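Local atomic coordinates of Serine/threonine-protein kinase/endoribonuclease IRE1 (Saccharomyces cerevisiae, PDB entry 2BE1), a protein that senses unfolded proteins in the endoplasmic reticulum lumen through its N-terminal domain, the part present here, and auto-activates to splice HAC1 precursor mRNA. Residues Gly20-Val25 / Glu39-Leu44; Ile32-Glu37 / Tyr124-Leu129; Glu57-Glu62 / Ala185-Thr190; Lys113-Ser118 / Leu177-Tyr182. All coordinates share one frame; numbering follows the deposited sequence.

The four contacts lie in the compact lumenal domain and form two neighbouring pairs. Contacts 1 and 2 have centres about 10 Å apart and lie on neighbouring strands of one sheet, contact 1 on 22-26 and contact 2 on 31-36. Leu22 pairs with Ile36 there, and the Ser35 hydroxyl is hydrogen-bonded to His23. Contacts 3 and 4 have centres about 11 Å apart and touch where Tyr187 packs on Ile179. Contact 4 is nested in the chain loop closed by contact 3. Strand 112-127 links the pairs. It enters both contact 2 and contact 4, whose centres are about 36 Å apart. Contact 4 also reaches the second subunit, so it lies at the dimer interface.

Contact 1: residues Gly20-Val25 / Glu39-Leu44; sequences GGLHAV and ENFQPL
Phe41 CG stands anti to its own carbonyl carbon (chi1 -49°), beside the backbone N, and from there the ring goes on to meet both Gly20 and Leu22. Gly20 O lies in the ring plane, at the edge, 3.4 Å from Phe41 CD1. Leu22 touches the ring with its CB, 4.0 Å from Phe41 CE1, and approaches it obliquely. Asn40 CB sits over the centre of one ring face. The contact sets the start of strand 22-26, in the five-stranded antiparallel sheet, against the loop that links two sheets. That loop, which holds residues 39-44, leaves strand 31-36 of the same sheet and enters strand 45-46 of the branched sheet. It wraps closely past Gly20, where a side chain would point at the loop and run into Gln42 O. Gly20 CA lies 3.9 Å from Gln42 O and 4.0 Å from Leu44 CD1. No hydrogen bond joins the segments, so the contact rests on packing. Phe41 also meets Tyr124 and Trp194 edge-to-face, and Leu22 packs on Trp194. Leu44 is tied to the branched sheet by backbone bonding with Ser192.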
# COMPACT_ATOMS: atom_id res chain seq x y z
N GLY A 20 -4.52 -4.02 -21.01
CA GLY A 20 -5.21 -3.22 -20.03
C GLY A 20 -6.58 -2.72 -20.47
O GLY A 20 -7.16 -1.82 -19.86
N GLY A 21 -7.10 -3.29 -21.53
CA GLY A 21 -8.48 -3.06 -21.85
C GLY A 21 -9.46 -4.03 -21.19
O GLY A 21 -9.12 -5.10 -20.62
N LEU A 22 -10.72 -3.65 -21.32
CA LEU A 22 -11.77 -4.35 -20.68
C LEU A 22 -12.81 -4.64 -21.73
O LEU A 22 -13.12 -3.81 -22.58
CB LEU A 22 -12.37 -3.44 -19.62
CG LEU A 22 -12.97 -4.14 -18.41
CD1 LEU A 22 -12.09 -5.25 -17.92
CD2 LEU A 22 -13.16 -3.12 -17.32
N HIS A 23 -13.33 -5.84 -21.69
CA HIS A 23 -14.43 -6.14 -22.56
C HIS A 23 -15.51 -6.93 -21.80
O HIS A 23 -15.24 -7.56 -20.76
CB HIS A 23 -13.94 -6.89 -23.76
CG HIS A 23 -12.53 -6.55 -24.13
ND1 HIS A 23 -12.16 -6.25 -25.42
CD2 HIS A 23 -11.40 -6.49 -23.39
CE1 HIS A 23 -10.86 -6.00 -25.45
NE2 HIS A 23 -10.38 -6.12 -24.22
N ALA A 24 -16.74 -6.81 -22.30
CA ALA A 24 -17.85 -7.67 -21.87
C ALA A 24 -18.11 -8.64 -22.99
O ALA A 24 -18.55 -8.22 -24.08
CB ALA A 24 -19.08 -6.89 -21.62
N VAL A 25 -17.79 -9.91 -22.73
CA VAL A 25 -18.04 -11.00 -23.69
C VAL A 25 -19.30 -11.78 -23.25
O VAL A 25 -19.54 -11.95 -22.04
CB VAL A 25 -16.79 -11.93 -23.94
CG1 VAL A 25 -16.08 -12.18 -22.69
CG2 VAL A 25 -17.22 -13.23 -24.49
N GLU A 39 -6.25 3.36 -23.09
CA GLU A 39 -6.02 4.82 -22.87
C GLU A 39 -6.83 5.22 -21.70
O GLU A 39 -6.42 6.05 -20.93
CB GLU A 39 -6.50 5.68 -24.04
CG GLU A 39 -5.68 5.53 -25.32
CD GLU A 39 -5.41 4.06 -25.66
OE1 GLU A 39 -6.35 3.38 -26.13
OE2 GLU A 39 -4.26 3.59 -25.42
N ASN A 40 -8.02 4.63 -21.61
CA ASN A 40 -8.92 4.89 -20.50
C ASN A 40 -8.44 4.43 -19.15
O ASN A 40 -8.83 5.00 -18.14
CB ASN A 40 -10.29 4.33 -20.80
CG ASN A 40 -10.95 5.07 -21.92
OD1 ASN A 40 -11.61 4.47 -22.75
ND2 ASN A 40 -10.74 6.37 -21.98
N PHE A 41 -7.56 3.44 -19.11
CA PHE A 41 -7.05 2.96 -17.84
C PHE A 41 -5.55 3.11 -17.82
O PHE A 41 -5.02 4.17 -18.08
CB PHE A 41 -7.54 1.52 -17.60
CG PHE A 41 -9.02 1.33 -17.84
CD1 PHE A 41 -9.48 0.38 -18.71
CD2 PHE A 41 -9.95 2.14 -17.22
CE1 PHE A 41 -10.88 0.23 -18.93
CE2 PHE A 41 -11.31 1.98 -17.45
CZ PHE A 41 -11.78 1.03 -18.30
N GLN A 42 -4.86 2.02 -17.51
CA GLN A 42 -3.40 1.97 -17.43
C GLN A 42 -2.97 0.62 -17.99
O GLN A 42 -3.68 -0.39 -17.79
CB GLN A 42 -2.89 2.06 -15.98
CG GLN A 42 -3.66 3.01 -15.04
CD GLN A 42 -5.10 2.50 -14.77
OE1 GLN A 42 -6.00 3.27 -14.37
NE2 GLN A 42 -5.31 1.19 -15.01
N PRO A 43 -1.84 0.62 -18.74
CA PRO A 43 -1.00 -0.55 -19.07
C PRO A 43 -0.88 -1.48 -17.87
O PRO A 43 -0.63 -0.99 -16.75
CB PRO A 43 0.40 0.08 -19.34
CG PRO A 43 0.21 1.62 -19.32
CD PRO A 43 -1.33 1.85 -19.37
N LEU A 44 -1.05 -2.78 -18.08
CA LEU A 44 -1.08 -3.75 -16.95
C LEU A 44 0.28 -3.99 -16.41
O LEU A 44 0.47 -4.11 -15.23
CB LEU A 44 -1.67 -5.09 -17.37
CG LEU A 44 -2.91 -5.68 -16.75
CD1 LEU A 44 -3.84 -4.59 -16.52
CD2 LEU A 44 -3.49 -6.56 -17.77

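Contact 2: residues Ile32-Glu37 / Tyr124-Leu129; sequences IIWSIE and YTINML
Ile126 is the first residue of 124-129 to touch strand 31-36. Its CD1 meets Ile36 CD1 tip to tip at 4.2 Å. Both isoleucines hold CG1 anti to the carbonyl carbon, beside the backbone N. The other branch of Ile126 reaches the indole of Trp34, with CG2 4.4 Å from Trp34 CH2. Asn127 contributes its backbone: its O lies 4.1 Å from Trp34 NE1, and no bond is formed. Its side chain is engaged elsewhere, with OD1 accepting from Asn130 N. The two strands come from different sheets. Residues 32-36 lie on an outer strand of the five-stranded sheet, and residues 124-127 end a long strand of the branched sheet. Their axes stay 10.8 Å apart at closest, with N-to-C directions 142° apart, so side chains bridge the gap between them. A classic beta bulge, in which Ile33 and Trp34 both face Ala24, interrupts the regular pairing with strand 22-26 beside Trp34. Trp34 CG is set between the backbone N and the carbonyl carbon (chi1 56°), and the indole goes on from there to present NE1 to the end of the other segment. Past the end of the second strand, Met128 O lies at the indole edge, near the ring plane. It is modelled 2.3 Å from Trp34 NE1, which is too short, so the details of this hydrogen bond are doubtful. Leu129 follows with its carbonyl, whose O lies at the same ring's edge, 3.7 Å from Trp34 CD1. Ile33 lies at the rim beside this carbonyl.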
# COMPACT_ATOMS: atom_id res chain seq x y z
N ILE A 32 -18.18 -10.60 -28.55
CA ILE A 32 -17.61 -9.43 -27.89
C ILE A 32 -18.65 -8.29 -27.82
O ILE A 32 -18.71 -7.42 -28.66
CB ILE A 32 -16.24 -9.04 -28.53
CG1 ILE A 32 -15.23 -10.10 -28.18
CG2 ILE A 32 -15.74 -7.72 -28.03
CD1 ILE A 32 -13.94 -9.99 -28.86
N ILE A 33 -19.48 -8.31 -26.79
CA ILE A 33 -20.48 -7.25 -26.63
C ILE A 33 -19.96 -5.76 -26.62
O ILE A 33 -20.67 -4.86 -27.07
CB ILE A 33 -21.33 -7.49 -25.34
CG1 ILE A 33 -21.63 -8.99 -25.14
CG2 ILE A 33 -22.60 -6.65 -25.33
CD1 ILE A 33 -22.45 -9.28 -23.88
N TRP A 34 -18.77 -5.50 -26.09
CA TRP A 34 -18.19 -4.14 -26.16
C TRP A 34 -16.80 -4.19 -25.57
O TRP A 34 -16.58 -4.96 -24.62
CB TRP A 34 -19.02 -3.10 -25.38
CG TRP A 34 -19.31 -3.38 -23.87
CD1 TRP A 34 -20.52 -3.65 -23.31
CD2 TRP A 34 -18.38 -3.35 -22.78
NE1 TRP A 34 -20.41 -3.80 -21.93
CE2 TRP A 34 -19.10 -3.62 -21.60
CE3 TRP A 34 -17.01 -3.13 -22.70
CZ2 TRP A 34 -18.49 -3.71 -20.37
CZ3 TRP A 34 -16.42 -3.20 -21.49
CH2 TRP A 34 -17.16 -3.49 -20.33
N SER A 35 -15.88 -3.39 -26.12
CA SER A 35 -14.53 -3.26 -25.55
C SER A 35 -14.27 -1.80 -25.22
O SER A 35 -14.83 -0.91 -25.85
CB SER A 35 -13.45 -3.69 -26.52
OG SER A 35 -13.72 -4.95 -27.06
N ILE A 36 -13.41 -1.57 -24.24
CA ILE A 36 -12.98 -0.24 -23.86
C ILE A 36 -11.50 -0.23 -24.10
O ILE A 36 -10.83 -1.19 -23.72
CB ILE A 36 -13.18 -0.06 -22.39
CG1 ILE A 36 -14.64 -0.22 -22.08
CG2 ILE A 36 -12.69 1.29 -21.92
CD1 ILE A 36 -14.87 -0.47 -20.65
N GLU A 37 -11.00 0.84 -24.69
CA GLU A 37 -9.56 0.98 -24.94
C GLU A 37 -8.68 1.28 -23.69
O GLU A 37 -9.16 1.87 -22.71
CB GLU A 37 -9.33 1.98 -26.03
CG GLU A 37 -9.37 1.31 -27.36
CD GLU A 37 -9.36 2.32 -28.49
OE1 GLU A 37 -9.88 3.46 -28.28
OE2 GLU A 37 -8.85 1.96 -29.60
N TYR A 124 -14.25 1.92 -10.69
CA TYR A 124 -14.98 2.46 -11.84
C TYR A 124 -16.35 1.87 -11.80
O TYR A 124 -16.51 0.69 -11.43
CB TYR A 124 -14.38 2.00 -13.15
CG TYR A 124 -13.00 2.50 -13.43
CD1 TYR A 124 -11.89 1.72 -13.09
CD2 TYR A 124 -12.79 3.73 -14.05
CE1 TYR A 124 -10.61 2.15 -13.32
CE2 TYR A 124 -11.50 4.17 -14.32
CZ TYR A 124 -10.41 3.37 -13.95
OH TYR A 124 -9.10 3.79 -14.18
N THR A 125 -17.34 2.66 -12.20
CA THR A 125 -18.66 2.10 -12.50
C THR A 125 -18.91 2.30 -13.99
O THR A 125 -18.74 3.40 -14.53
CB THR A 125 -19.80 2.73 -11.71
OG1 THR A 125 -19.85 4.12 -12.03
CG2 THR A 125 -19.58 2.57 -10.22
N ILE A 126 -19.30 1.21 -14.65
CA ILE A 126 -19.33 1.16 -16.06
C ILE A 126 -20.68 0.62 -16.37
O ILE A 126 -21.18 -0.23 -15.64
CB ILE A 126 -18.25 0.20 -16.54
CG1 ILE A 126 -16.88 0.72 -16.14
CG2 ILE A 126 -18.29 0.06 -18.05
CD1 ILE A 126 -15.76 -0.14 -16.58
N ASN A 127 -21.29 1.13 -17.44
CA ASN A 127 -22.58 0.64 -17.87
C ASN A 127 -22.42 -0.64 -18.61
O ASN A 127 -21.79 -0.62 -19.65
CB ASN A 127 -23.21 1.60 -18.83
CG ASN A 127 -24.47 1.04 -19.41
OD1 ASN A 127 -24.49 0.57 -20.54
ND2 ASN A 127 -25.53 1.01 -18.62
N MET A 128 -23.01 -1.74 -18.13
CA MET A 128 -22.76 -3.02 -18.82
C MET A 128 -23.28 -3.06 -20.23
O MET A 128 -22.52 -3.31 -21.15
CB MET A 128 -23.41 -4.18 -18.13
CG MET A 128 -22.93 -4.42 -16.78
SD MET A 128 -23.89 -5.86 -16.31
CE MET A 128 -25.61 -5.48 -16.74
N LEU A 129 -24.59 -2.84 -20.38
CA LEU A 129 -25.26 -2.73 -21.66
C LEU A 129 -24.30 -2.18 -22.70
O LEU A 129 -24.06 -2.78 -23.72
CB LEU A 129 -26.53 -1.86 -21.49
CG LEU A 129 -27.37 -1.08 -22.52
CD1 LEU A 129 -28.16 -1.89 -23.64
CD2 LEU A 129 -28.33 -0.16 -21.73

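Contact 3: residues Glu57-Glu62 / Ala185-Thr190; sequences ETLIIE and ASYNVT
Leu59 reaches both Tyr187 and Val189 with a single methyl. Its CG stands anti to the backbone N (chi1 -163°), beside the carbonyl carbon, and CD2 goes on to the opposing segment. That methyl lies 3.9 Å from Tyr187 CD2 and 4.1 Å from Val189 CG1. The leucine crosses the tyrosine side chain obliquely. It crosses Val189 at about a right angle. Tyr187 holds CG anti to its carbonyl carbon (chi1 -63°), and the ring extends toward strand 57-61. Its hydroxyl approaches the carboxylate of Glu57, but Glu57 OE1 is 4.3 Å from Tyr187 OH, too far for a hydrogen bond. Strand 57-61 belongs to a three-stranded antiparallel sheet with strands 68-73 and 77-84. Residues 185-189 are the second half of the loop between strands 167-179 and 190-195 of the branched sheet, and Thr190 opens the latter strand. The contact thus packs a strand of one sheet against a connection of another, with no hydrogen bond between the segments. Ile61 extends the apolar row. Its CG1 lies between the backbone N and the carbonyl carbon (chi1 71°), and CD1 meets Val189 CG2 tip to tip at 4.1 Å. The two valine methyls therefore serve different neighbours, CG1 the leucine and CG2 the isoleucine. Ile61 also packs on Ile45 of strand 45-46, and Tyr187 also packs on Pro50.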
# COMPACT_ATOMS: atom_id res chain seq x y z
N GLU A 57 19.89 -10.11 -20.01
CA GLU A 57 18.89 -10.36 -19.00
C GLU A 57 17.75 -9.44 -19.17
O GLU A 57 17.95 -8.29 -19.57
CB GLU A 57 19.39 -9.96 -17.65
CG GLU A 57 20.51 -10.68 -17.13
CD GLU A 57 20.86 -10.02 -15.88
OE1 GLU A 57 20.05 -9.12 -15.54
OE2 GLU A 57 21.88 -10.36 -15.26
N THR A 58 16.60 -9.89 -18.71
CA THR A 58 15.44 -9.10 -18.76
C THR A 58 14.48 -9.43 -17.61
O THR A 58 14.41 -10.58 -17.15
CB THR A 58 14.85 -9.28 -20.13
OG1 THR A 58 14.02 -8.17 -20.47
CG2 THR A 58 14.10 -10.54 -20.19
N LEU A 59 13.78 -8.41 -17.13
CA LEU A 59 12.83 -8.60 -16.04
C LEU A 59 11.48 -8.92 -16.59
O LEU A 59 11.06 -8.27 -17.55
CB LEU A 59 12.69 -7.35 -15.19
CG LEU A 59 12.05 -7.58 -13.83
CD1 LEU A 59 12.61 -8.80 -13.13
CD2 LEU A 59 12.20 -6.39 -12.95
N ILE A 60 10.80 -9.90 -15.98
CA ILE A 60 9.55 -10.39 -16.52
C ILE A 60 8.60 -10.66 -15.41
O ILE A 60 8.94 -11.41 -14.50
CB ILE A 60 9.76 -11.72 -17.24
CG1 ILE A 60 10.72 -11.52 -18.40
CG2 ILE A 60 8.43 -12.29 -17.76
CD1 ILE A 60 11.38 -12.71 -18.85
N ILE A 61 7.39 -10.08 -15.47
CA ILE A 61 6.34 -10.45 -14.46
C ILE A 61 5.09 -11.11 -15.02
O ILE A 61 4.67 -10.90 -16.18
CB ILE A 61 5.90 -9.28 -13.67
CG1 ILE A 61 5.10 -8.37 -14.56
CG2 ILE A 61 7.13 -8.52 -13.09
CD1 ILE A 61 5.36 -6.96 -14.20
N GLU A 62 4.50 -11.97 -14.21
CA GLU A 62 3.28 -12.59 -14.67
C GLU A 62 2.18 -11.61 -14.25
O GLU A 62 2.05 -11.28 -13.06
CB GLU A 62 3.05 -13.97 -14.08
CG GLU A 62 1.67 -14.49 -14.36
CD GLU A 62 1.46 -15.87 -13.77
OE1 GLU A 62 0.91 -16.80 -14.44
OE2 GLU A 62 1.88 -16.04 -12.63
N ALA A 185 22.38 0.42 -12.08
CA ALA A 185 21.46 -0.68 -12.56
C ALA A 185 19.99 -0.53 -12.09
O ALA A 185 19.41 -1.45 -11.51
CB ALA A 185 22.01 -2.11 -12.21
N SER A 186 19.43 0.64 -12.40
CA SER A 186 18.12 1.18 -11.98
C SER A 186 16.88 0.52 -12.67
O SER A 186 16.64 0.73 -13.86
CB SER A 186 18.15 2.69 -12.28
OG SER A 186 17.59 3.45 -11.24
N TYR A 187 16.10 -0.24 -11.93
CA TYR A 187 14.81 -0.70 -12.41
C TYR A 187 13.63 0.21 -12.06
O TYR A 187 13.73 1.15 -11.23
CB TYR A 187 14.52 -2.01 -11.79
CG TYR A 187 15.49 -3.00 -12.18
CD1 TYR A 187 16.72 -3.06 -11.57
CD2 TYR A 187 15.18 -3.90 -13.19
CE1 TYR A 187 17.64 -4.02 -11.95
CE2 TYR A 187 16.09 -4.87 -13.59
CZ TYR A 187 17.33 -4.93 -12.96
OH TYR A 187 18.24 -5.88 -13.35
N ASN A 188 12.49 -0.12 -12.68
CA ASN A 188 11.24 0.59 -12.41
C ASN A 188 9.95 0.03 -12.93
O ASN A 188 9.31 0.66 -13.75
CB ASN A 188 11.32 1.99 -12.92
CG ASN A 188 10.45 2.88 -12.14
OD1 ASN A 188 10.79 4.05 -11.94
ND2 ASN A 188 9.30 2.33 -11.65
N VAL A 189 9.55 -1.11 -12.41
CA VAL A 189 8.31 -1.75 -12.84
C VAL A 189 7.05 -1.07 -12.29
O VAL A 189 7.11 -0.49 -11.21
CB VAL A 189 8.28 -3.29 -12.58
CG1 VAL A 189 9.38 -3.74 -11.62
CG2 VAL A 189 6.86 -3.77 -12.19
N THR A 190 5.95 -1.11 -13.04
CA THR A 190 4.62 -0.73 -12.54
C THR A 190 3.64 -1.87 -13.00
O THR A 190 3.78 -2.36 -14.10
CB THR A 190 4.18 0.73 -12.98
OG1 THR A 190 3.33 0.67 -14.12
CG2 THR A 190 5.37 1.61 -13.38

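Contact 4: residues Lys113-Ser118 / Leu177-Tyr182; sequences KVYTGS and LGIHSY
Gly178 N donates to Thr116 O at 2.9 Å. Thr116 N returns a bond to Gly178 O at 3.1 Å, closing an antiparallel hydrogen-bonded pair. A second reciprocal couple joins Val114 and His180. His180 N to Val114 O is 3.1 Å. Val114 N to His180 O, at 3.3 Å, is the longest of the four. Between the couples, Tyr115 and Ile179 form a non-hydrogen-bonded pair. Their side chains lie side by side, pointing the same way, with Ile179 CD1 over one face of the tyrosine ring. Lys113 CG also packs on Ile179 CD1, at 3.5 Å. Lys113 NZ pairs with Asp111 in a salt bridge, and Ser181 OG bonds to Asp183. Val114 CG1 touches Tyr182 CE1 at 4.2 Å. The rings of His180 and Tyr182 both meet Phe137 of the second subunit. Ser118 pairs with a strand of that subunit, so the sheet continues across the dimer, and it probably helps form the floor of the peptide-binding groove. The paired backbone bonds fix the strand register, which leaves apolar and aromatic side chains to pack within the subunit and against its partner.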
# COMPACT_ATOMS: atom_id res chain seq x y z
N LYS A 113 21.28 -1.64 -3.10
CA LYS A 113 19.99 -1.19 -3.63
C LYS A 113 19.06 -0.58 -2.52
O LYS A 113 19.26 -0.78 -1.31
CB LYS A 113 19.26 -2.37 -4.31
CG LYS A 113 19.74 -2.76 -5.67
CD LYS A 113 20.71 -3.93 -5.58
CE LYS A 113 21.59 -4.13 -6.83
NZ LYS A 113 23.01 -4.34 -6.31
N VAL A 114 18.06 0.19 -2.97
CA VAL A 114 16.97 0.66 -2.12
C VAL A 114 15.60 0.52 -2.81
O VAL A 114 15.40 1.02 -3.92
CB VAL A 114 17.23 2.11 -1.58
CG1 VAL A 114 17.41 3.09 -2.66
CG2 VAL A 114 16.08 2.58 -0.77
N TYR A 115 14.67 -0.18 -2.16
CA TYR A 115 13.36 -0.52 -2.76
C TYR A 115 12.27 0.34 -2.20
O TYR A 115 11.89 0.21 -1.05
CB TYR A 115 13.00 -1.97 -2.50
CG TYR A 115 14.00 -2.95 -3.04
CD1 TYR A 115 15.29 -3.02 -2.52
CD2 TYR A 115 13.67 -3.84 -4.09
CE1 TYR A 115 16.24 -3.95 -3.01
CE2 TYR A 115 14.60 -4.77 -4.59
CZ TYR A 115 15.88 -4.81 -4.03
OH TYR A 115 16.85 -5.69 -4.45
N THR A 116 11.77 1.24 -3.02
CA THR A 116 10.67 2.07 -2.62
C THR A 116 9.46 1.65 -3.39
O THR A 116 9.51 1.35 -4.57
CB THR A 116 10.91 3.52 -2.89
OG1 THR A 116 11.05 3.73 -4.29
CG2 THR A 116 12.13 3.90 -2.26
N GLY A 117 8.34 1.62 -2.70
CA GLY A 117 7.10 1.15 -3.33
C GLY A 117 5.98 2.16 -3.52
O GLY A 117 6.19 3.38 -3.40
N SER A 118 4.78 1.64 -3.82
CA SER A 118 3.64 2.47 -4.04
C SER A 118 2.55 1.58 -4.55
O SER A 118 2.74 0.79 -5.50
CB SER A 118 4.00 3.57 -5.03
OG SER A 118 2.94 3.80 -5.91
N LEU A 177 6.72 -0.64 -8.10
CA LEU A 177 7.95 -0.89 -7.37
C LEU A 177 9.07 -0.16 -8.09
O LEU A 177 9.13 -0.17 -9.32
CB LEU A 177 8.23 -2.37 -7.38
CG LEU A 177 9.49 -2.60 -6.61
CD1 LEU A 177 9.11 -3.05 -5.22
CD2 LEU A 177 10.23 -3.66 -7.38
N GLY A 178 9.95 0.47 -7.33
CA GLY A 178 11.01 1.24 -7.93
C GLY A 178 12.24 0.76 -7.26
O GLY A 178 12.36 0.94 -6.08
N ILE A 179 13.15 0.12 -7.97
CA ILE A 179 14.42 -0.24 -7.34
C ILE A 179 15.62 0.58 -7.82
O ILE A 179 15.83 0.71 -9.02
CB ILE A 179 14.65 -1.73 -7.31
CG1 ILE A 179 16.12 -2.01 -7.39
CG2 ILE A 179 13.92 -2.39 -8.43
CD1 ILE A 179 16.48 -3.27 -6.78
N HIS A 180 16.34 1.17 -6.85
CA HIS A 180 17.40 2.19 -7.08
C HIS A 180 18.76 1.79 -6.61
O HIS A 180 19.12 1.99 -5.48
CB HIS A 180 17.05 3.55 -6.49
CG HIS A 180 15.84 4.16 -7.12
ND1 HIS A 180 15.46 3.90 -8.43
CD2 HIS A 180 14.90 5.01 -6.61
CE1 HIS A 180 14.35 4.57 -8.71
NE2 HIS A 180 13.99 5.25 -7.62
N SER A 181 19.50 1.21 -7.53
CA SER A 181 20.79 0.66 -7.26
C SER A 181 21.80 1.75 -7.56
O SER A 181 21.67 2.45 -8.56
CB SER A 181 21.00 -0.57 -8.16
OG SER A 181 22.19 -1.28 -7.85
N TYR A 182 22.80 1.89 -6.70
CA TYR A 182 23.71 3.04 -6.75
C TYR A 182 24.82 2.94 -7.75
O TYR A 182 25.38 3.95 -8.15
CB TYR A 182 24.34 3.27 -5.40
CG TYR A 182 23.37 3.89 -4.43
CD1 TYR A 182 22.43 3.09 -3.76
CD2 TYR A 182 23.38 5.27 -4.18
CE1 TYR A 182 21.53 3.64 -2.86
CE2 TYR A 182 22.49 5.83 -3.27
CZ TYR A 182 21.58 5.01 -2.62
OH TYR A 182 20.69 5.53 -1.71